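Local coordinates for tailspike protein (PDB 3RIQ), which recognises Salmonella lipopolysaccharide as the receptor of phage 9NA and cleaves it as an endorhamnosidase, at the interface of chains A and B. Coordinates in Å, arbitrary orientation; residue numbers count along the deposited sequence, not the author numbering. Chains: chain A/B, Tailspike protein.

The interface of chains A and B. Residues chain A 362, 388, 390; chain B 355, 381, 383, 403.
B:Arg383 and A:His388 meet edge to edge where two right-handed beta-helix subunits face each other, a worked example of an arginine held by its own chain while it presents an edge to a neighbour. Its NE donates to ring nitrogen ND1 of A:His388 at 3.0 Å, the bond lying in the planes of both groups although these stand 77° apart; NH2 is as close to the same ND1, so the nitrogen is met by two N-H groups. NH2 of B:Arg383 also reaches the phenol OH of A:Tyr390 in a weak, strongly bent bond of 3.1 Å. The bend of the arginine chain at chi2 (100°) turns this edge towards chain A.

Behind it, salt bridges within chain B hold the donor. NH1 and NH2 of B:Arg383 both grip OD1 of B:Asp355, NH1 using the anti lone pair at 2.9 Å. B:Arg381 clasps the same carboxylate side-on, NE to OD1 and NH2 to OD2, from above its plane, so OD1 receives three N-H groups and its charge is probably well balanced.

Packing completes the clamp: CG2 of A:Val362 sits 3.8 Å above the centre of the B:Arg383 guanidinium, with CB of B:Arg381 against the opposite face. Within chain A, CE1 of A:Tyr390 lies over the imidazole.

Water extends the contact, one molecule joining A:Tyr390 OH to B:Asp355 OD2, another linking A:His388 NE2 to B:Glu403 OE2.

This polar patch joins neighbouring subunits of the tailspike trimer and may help to set their register.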
loop_
_atom_site.group_PDB
_atom_site.type_symbol
_atom_site.label_atom_id
_atom_site.label_comp_id
_atom_site.label_asym_id
_atom_site.label_seq_id
_atom_site.Cartn_x
_atom_site.Cartn_y
_atom_site.Cartn_z
ATOM N N VAL A 362 4.828 1.404 15.374
ATOM C CA VAL A 362 6.067 0.909 15.964
ATOM C C VAL A 362 6.633 1.980 16.857
ATOM O O VAL A 362 6.760 3.164 16.464
ATOM C CB VAL A 362 7.104 0.573 14.869
ATOM C CG1 VAL A 362 8.450 0.166 15.498
ATOM C CG2 VAL A 362 6.586 -0.544 13.897
ATOM N N HIS A 388 4.078 -2.745 17.470
ATOM C CA HIS A 388 5.323 -3.203 18.086
ATOM C C HIS A 388 5.766 -2.156 19.072
ATOM O O HIS A 388 6.465 -1.229 18.710
ATOM C CB HIS A 388 6.416 -3.458 17.038
ATOM C CG HIS A 388 7.616 -4.155 17.591
ATOM N ND1 HIS A 388 8.567 -4.739 16.792
ATOM C CD2 HIS A 388 7.980 -4.419 18.872
ATOM C CE1 HIS A 388 9.497 -5.299 17.554
ATOM N NE2 HIS A 388 9.156 -5.129 18.820
ATOM N N TYR A 390 7.844 -0.676 22.183
ATOM C CA TYR A 390 9.185 -0.888 22.768
ATOM C C TYR A 390 9.153 -0.587 24.263
ATOM O O TYR A 390 10.213 -0.381 24.913
ATOM C CB TYR A 390 10.206 0.023 22.057
ATOM C CG TYR A 390 10.557 -0.311 20.598
ATOM C CD1 TYR A 390 9.824 -1.244 19.846
ATOM C CD2 TYR A 390 11.581 0.386 19.935
ATOM C CE1 TYR A 390 10.153 -1.533 18.523
ATOM C CE2 TYR A 390 11.892 0.121 18.585
ATOM C CZ TYR A 390 11.160 -0.837 17.883
ATOM O OH TYR A 390 11.457 -1.109 16.533
ATOM N N ASP B 355 14.016 -1.925 9.953
ATOM C CA ASP B 355 12.603 -2.128 10.238
ATOM C C ASP B 355 11.876 -2.464 8.949
ATOM O O ASP B 355 11.873 -1.664 8.017
ATOM C CB ASP B 355 12.029 -0.875 10.883
ATOM C CG ASP B 355 12.447 -0.761 12.315
ATOM O OD1 ASP B 355 11.898 -1.502 13.145
ATOM O OD2 ASP B 355 13.327 0.049 12.629
ATOM N N ARG B 381 13.913 -6.329 12.309
ATOM C CA ARG B 381 12.603 -6.548 12.941
ATOM C C ARG B 381 11.595 -6.644 11.796
ATOM O O ARG B 381 11.433 -5.676 11.036
ATOM C CB ARG B 381 12.246 -5.366 13.864
ATOM C CG ARG B 381 13.197 -5.252 15.066
ATOM C CD ARG B 381 13.195 -3.867 15.722
ATOM N NE ARG B 381 13.778 -2.844 14.847
ATOM C CZ ARG B 381 15.081 -2.533 14.737
ATOM N NH1 ARG B 381 15.994 -3.178 15.457
ATOM N NH2 ARG B 381 15.466 -1.546 13.896
ATOM N N ARG B 383 7.667 -7.500 10.406
ATOM C CA ARG B 383 6.245 -7.567 10.834
ATOM C C ARG B 383 5.381 -7.634 9.591
ATOM O O ARG B 383 5.435 -6.718 8.767
ATOM C CB ARG B 383 5.795 -6.386 11.709
ATOM C CG ARG B 383 6.632 -6.062 12.939
ATOM C CD ARG B 383 7.529 -4.924 12.666
ATOM N NE ARG B 383 8.274 -4.391 13.813
ATOM C CZ ARG B 383 9.176 -3.409 13.681
ATOM N NH1 ARG B 383 9.411 -2.873 12.474
ATOM N NH2 ARG B 383 9.854 -2.979 14.732
ATOM N N GLU B 403 13.838 -10.782 14.749
ATOM C CA GLU B 403 12.532 -11.148 15.282
ATOM C C GLU B 403 11.458 -10.957 14.222
ATOM O O GLU B 403 11.573 -10.087 13.354
ATOM C CB GLU B 403 12.221 -10.375 16.543
ATOM C CG GLU B 403 12.068 -8.900 16.352
ATOM C CD GLU B 403 11.773 -8.223 17.676
ATOM O OE1 GLU B 403 10.814 -8.637 18.367
ATOM O OE2 GLU B 403 12.493 -7.287 18.045
HETATM O O HOH W 1 13.152 0.606 15.406
HETATM O O HOH W 2 11.643 -5.756 20.032
#